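Local coordinates for protein WipB (Legionella pneumophila, PDB 5NNY) that acts as a translocated Ser/Thr phosphatase effector that targets the host lysosomal nutrient-sensing machinery, this chain being its phosphatase domain, at residues N215-L220 and D241-K246; R222-P227 and E279-T284. All blocks are in the same frame, centred on the assembly; numbering follows the deposited sequence.

Contact 1: N215-L220 and D241-K246; sequences NHIRGL and DAINKK
Ile243 meets two flat backbone groups of helix 214-224. Its CG1 stands over one face of the Leu220 carbonyl group, 4.2 Å from Leu220 C, while its CD1 reaches the oxygen end of the Ile217 carbonyl, at 3.6 Å from Ile217 O and somewhat out of that carbonyl's plane. The rest is aliphatic. CD1 also touches Ile217 CG2 at 3.9 Å, the two isoleucine side chains crossing at about a right angle, and Leu220 CB at 4.0 Å. The other branch, Ile243 CG2, comes up to Leu220 CB at 4.1 Å, so this methylene is met by both ends of the Ile243 fork. The long arm explains the reach: Ile243 has CG1 anti to its carbonyl carbon (chi1 -71°) and continues nearly extended (chi2 157°), which carries CD1 out to the partner helix. With no hydrogen bond between the segments, one isoleucine does the joining, and all three touching residues are buried. The polar side chains bond elsewhere. His216 is held through both ring nitrogens, NE2 on Arg288 O and ND1 on Gly213 N, and the Asn244 amide binds Ile193 O and Ile192 N. Those last two bonds fasten helix 233-253 to strand 190-198 of the six-stranded sheet, the same strand that Ile217 and Leu220 touch through Ile193 and Ile192. Leu220 also meets helix 280-286, leaving helix 214-224 packed among that helix, helix 233-253 and the strand.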
# COMPACT_ATOMS: atom_id res chain seq x y z
N ASN A 215 12.03 -18.60 -5.24
CA ASN A 215 11.18 -19.64 -4.68
C ASN A 215 9.80 -19.10 -4.34
O ASN A 215 8.80 -19.80 -4.51
CB ASN A 215 11.84 -20.25 -3.44
CG ASN A 215 12.38 -19.20 -2.48
OD1 ASN A 215 13.13 -18.30 -2.88
ND2 ASN A 215 11.98 -19.29 -1.20
N HIS A 216 9.72 -17.85 -3.86
CA HIS A 216 8.42 -17.24 -3.59
C HIS A 216 7.62 -17.06 -4.87
O HIS A 216 6.40 -17.29 -4.89
CB HIS A 216 8.59 -15.88 -2.90
CG HIS A 216 9.12 -15.97 -1.51
ND1 HIS A 216 10.47 -16.00 -1.22
CD2 HIS A 216 8.48 -16.03 -0.31
CE1 HIS A 216 10.64 -16.07 0.09
NE2 HIS A 216 9.44 -16.09 0.66
N ILE A 217 8.27 -16.62 -5.94
CA ILE A 217 7.57 -16.40 -7.20
C ILE A 217 7.04 -17.72 -7.75
O ILE A 217 5.92 -17.80 -8.25
CB ILE A 217 8.50 -15.68 -8.20
CG1 ILE A 217 8.99 -14.38 -7.57
CG2 ILE A 217 7.81 -15.42 -9.54
CD1 ILE A 217 10.07 -13.67 -8.39
N ARG A 218 7.83 -18.78 -7.61
CA ARG A 218 7.36 -20.10 -8.02
C ARG A 218 6.16 -20.53 -7.18
O ARG A 218 5.20 -21.10 -7.70
CB ARG A 218 8.50 -21.12 -7.90
CG ARG A 218 8.14 -22.53 -8.37
CD ARG A 218 9.26 -23.52 -8.06
NE ARG A 218 10.46 -23.24 -8.85
CZ ARG A 218 10.69 -23.75 -10.05
NH1 ARG A 218 9.80 -24.58 -10.60
NH2 ARG A 218 11.80 -23.44 -10.71
N GLY A 219 6.21 -20.27 -5.87
CA GLY A 219 5.07 -20.60 -5.03
C GLY A 219 3.83 -19.80 -5.40
O GLY A 219 2.71 -20.33 -5.36
N LEU A 220 4.01 -18.53 -5.75
CA LEU A 220 2.88 -17.69 -6.14
C LEU A 220 2.25 -18.19 -7.44
O LEU A 220 1.03 -18.27 -7.56
CB LEU A 220 3.32 -16.23 -6.28
CG LEU A 220 3.70 -15.50 -4.98
CD1 LEU A 220 4.51 -14.24 -5.23
CD2 LEU A 220 2.43 -15.13 -4.19
N ASP A 241 3.65 -11.16 -14.63
CA ASP A 241 2.42 -10.64 -15.24
C ASP A 241 1.24 -11.58 -15.00
O ASP A 241 0.13 -11.13 -14.67
CB ASP A 241 2.63 -10.45 -16.75
CG ASP A 241 3.52 -9.28 -17.09
OD1 ASP A 241 3.81 -8.45 -16.20
OD2 ASP A 241 3.95 -9.19 -18.26
N ALA A 242 1.45 -12.88 -15.19
CA ALA A 242 0.37 -13.85 -14.99
C ALA A 242 -0.05 -13.90 -13.53
O ALA A 242 -1.25 -13.98 -13.22
CB ALA A 242 0.81 -15.23 -15.47
N ILE A 243 0.92 -13.88 -12.62
CA ILE A 243 0.60 -13.85 -11.19
C ILE A 243 -0.23 -12.61 -10.86
O ILE A 243 -1.24 -12.70 -10.16
CB ILE A 243 1.88 -13.93 -10.35
CG1 ILE A 243 2.48 -15.33 -10.47
CG2 ILE A 243 1.59 -13.61 -8.88
CD1 ILE A 243 3.97 -15.39 -10.17
N ASN A 244 0.18 -11.44 -11.36
CA ASN A 244 -0.53 -10.22 -11.01
C ASN A 244 -1.90 -10.18 -11.67
O ASN A 244 -2.83 -9.57 -11.12
CB ASN A 244 0.30 -8.99 -11.38
CG ASN A 244 1.41 -8.72 -10.38
OD1 ASN A 244 1.24 -8.89 -9.17
ND2 ASN A 244 2.56 -8.29 -10.89
N LYS A 245 -2.07 -10.82 -12.84
CA LYS A 245 -3.39 -10.84 -13.47
C LYS A 245 -4.37 -11.64 -12.64
O LYS A 245 -5.52 -11.22 -12.45
CB LYS A 245 -3.32 -11.43 -14.88
CG LYS A 245 -4.67 -11.47 -15.59
CD LYS A 245 -4.57 -12.16 -16.96
CE LYS A 245 -5.83 -11.98 -17.79
NZ LYS A 245 -5.77 -12.72 -19.10
N LYS A 246 -3.95 -12.81 -12.17
CA LYS A 246 -4.79 -13.59 -11.26
C LYS A 246 -5.06 -12.82 -9.98
O LYS A 246 -6.18 -12.87 -9.45
CB LYS A 246 -4.13 -14.94 -10.96
CG LYS A 246 -4.05 -15.88 -12.16
CD LYS A 246 -5.46 -16.23 -12.62
CE LYS A 246 -5.48 -17.33 -13.65
NZ LYS A 246 -4.64 -17.00 -14.81

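Contact 2: R222-P227 and E279-T284; sequences RKFKVP and EVVAAT
Lys223 lays the aliphatic part of its side chain against Val280, with Lys223 CB 3.6 Å from Val280 CG1 and Lys223 CG 4.1 Å from the same methyl. The lysine and the valine point in opposite senses and pass alongside each other. On the lysine, CG is anti to the backbone N (chi1 172°), and a bend at chi2 (90°) turns the remaining, extended chain across the start of helix 280-286. Lys223 CE passes Val281 CG2 at 4.4 Å, and NZ ends in a hydrogen bond to Asp278 O, just ahead of the N-cap residue Glu279. Val280 holds CG1 between its backbone N and carbonyl carbon (chi1 69°), which presents that methyl to the lysine. Around this point helix 214-224 terminates in a Schellman motif, Lys225 taking positive phi as the chain turns off towards Pro227; the contact therefore joins the C-terminal turn of one helix to the first turn of another within the phosphatase domain. Phe224 adds a ring atom, CE2, at 4.4 Å from Val281 CG2, the methyl approaching the ring obliquely. The same ring also packs on Ile243 and Lys246 of helix 233-253. Behind Val280, its carbonyl oxygen is gripped twice by Thr284, from opposite faces of its plane: by the backbone N at 2.8 Å and by OG1 at 2.9 Å.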
# COMPACT_ATOMS: atom_id res chain seq x y z
N ARG A 222 2.19 -21.19 -8.49
CA ARG A 222 1.42 -22.38 -8.10
C ARG A 222 0.12 -22.00 -7.39
O ARG A 222 -0.94 -22.57 -7.69
CB ARG A 222 2.28 -23.28 -7.20
CG ARG A 222 1.52 -24.48 -6.67
CD ARG A 222 2.40 -25.43 -5.86
NE ARG A 222 3.06 -26.43 -6.70
CZ ARG A 222 4.37 -26.59 -6.77
NH1 ARG A 222 4.88 -27.52 -7.56
NH2 ARG A 222 5.17 -25.83 -6.03
N LYS A 223 0.19 -21.06 -6.45
CA LYS A 223 -1.01 -20.64 -5.71
C LYS A 223 -2.09 -20.11 -6.64
O LYS A 223 -3.27 -20.42 -6.47
CB LYS A 223 -0.63 -19.59 -4.67
CG LYS A 223 -1.80 -18.92 -3.96
CD LYS A 223 -2.19 -19.67 -2.72
CE LYS A 223 -3.04 -18.84 -1.78
NZ LYS A 223 -3.44 -19.66 -0.60
N PHE A 224 -1.70 -19.33 -7.65
CA PHE A 224 -2.64 -18.73 -8.59
C PHE A 224 -2.88 -19.57 -9.84
O PHE A 224 -3.64 -19.14 -10.72
CB PHE A 224 -2.16 -17.34 -8.98
CG PHE A 224 -2.30 -16.34 -7.88
CD1 PHE A 224 -3.55 -15.88 -7.51
CD2 PHE A 224 -1.18 -15.89 -7.19
CE1 PHE A 224 -3.70 -14.97 -6.47
CE2 PHE A 224 -1.31 -14.98 -6.14
CZ PHE A 224 -2.58 -14.52 -5.79
N LYS A 225 -2.27 -20.76 -9.91
CA LYS A 225 -2.53 -21.74 -10.97
C LYS A 225 -2.15 -21.19 -12.35
O LYS A 225 -2.92 -21.26 -13.31
CB LYS A 225 -4.00 -22.19 -10.95
CG LYS A 225 -4.43 -22.85 -9.63
CD LYS A 225 -5.90 -23.26 -9.63
CE LYS A 225 -6.16 -24.47 -10.51
NZ LYS A 225 -7.59 -24.91 -10.45
N VAL A 226 -0.94 -20.64 -12.44
CA VAL A 226 -0.41 -20.15 -13.70
C VAL A 226 0.95 -20.81 -13.90
O VAL A 226 1.61 -21.21 -12.93
CB VAL A 226 -0.30 -18.60 -13.72
CG1 VAL A 226 -1.68 -17.98 -13.70
CG2 VAL A 226 0.54 -18.11 -12.55
N PRO A 227 1.39 -20.95 -15.15
CA PRO A 227 2.69 -21.57 -15.40
C PRO A 227 3.83 -20.70 -14.89
O PRO A 227 3.85 -19.49 -15.08
CB PRO A 227 2.74 -21.70 -16.93
CG PRO A 227 1.34 -21.57 -17.38
CD PRO A 227 0.68 -20.64 -16.40
N GLU A 279 0.47 -20.83 2.16
CA GLU A 279 0.94 -19.69 2.94
C GLU A 279 1.80 -18.74 2.12
O GLU A 279 2.38 -17.80 2.68
CB GLU A 279 1.75 -20.18 4.14
CG GLU A 279 1.00 -21.18 5.02
CD GLU A 279 1.84 -21.70 6.20
OE1 GLU A 279 1.34 -21.64 7.35
OE2 GLU A 279 2.98 -22.17 5.98
N VAL A 280 1.90 -18.95 0.81
CA VAL A 280 2.94 -18.26 0.03
C VAL A 280 2.66 -16.76 -0.06
O VAL A 280 3.59 -15.94 -0.11
CB VAL A 280 3.09 -18.90 -1.37
CG1 VAL A 280 1.87 -18.64 -2.25
CG2 VAL A 280 4.38 -18.40 -2.03
N VAL A 281 1.39 -16.35 -0.05
CA VAL A 281 1.11 -14.92 -0.03
C VAL A 281 1.55 -14.32 1.31
O VAL A 281 2.22 -13.29 1.35
CB VAL A 281 -0.38 -14.63 -0.32
CG1 VAL A 281 -0.70 -13.15 -0.15
CG2 VAL A 281 -0.75 -15.05 -1.74
N ALA A 282 1.22 -14.99 2.42
CA ALA A 282 1.72 -14.53 3.71
C ALA A 282 3.25 -14.51 3.73
O ALA A 282 3.86 -13.53 4.17
CB ALA A 282 1.17 -15.41 4.84
N ALA A 283 3.87 -15.57 3.22
CA ALA A 283 5.34 -15.63 3.18
C ALA A 283 5.92 -14.47 2.36
O ALA A 283 6.94 -13.88 2.73
CB ALA A 283 5.77 -16.97 2.60
N THR A 284 5.24 -14.09 1.28
CA THR A 284 5.76 -13.00 0.44
C THR A 284 5.62 -11.64 1.13
O THR A 284 6.57 -10.86 1.17
CB THR A 284 5.04 -13.02 -0.92
OG1 THR A 284 5.35 -14.24 -1.60
CG2 THR A 284 5.50 -11.85 -1.79

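Overall arrangement
Contacts 1 and 2 have centres about 6 Å apart and share helix 214-224, which meets helix 233-253 in the first and helix 280-286 in the second. Along the chain their segments alternate: 215-220, 222-227, 241-246, 279-284. The contacts also touch directly, Gly219 O lying 3.6 Å from Val280 CG1 and Lys246 CG 3.6 Å from Phe224 O. One short helix thus links two later ones. Helices 214-224 and 233-253 both also touch strand 190-198, so the three-helix group is tied to the mixed six-stranded sheet of this calcineurin-clan phosphatase domain; the centres of contacts 1 and 2 lie about 18 and 19 Å from the centre of the chain, on the same side of it.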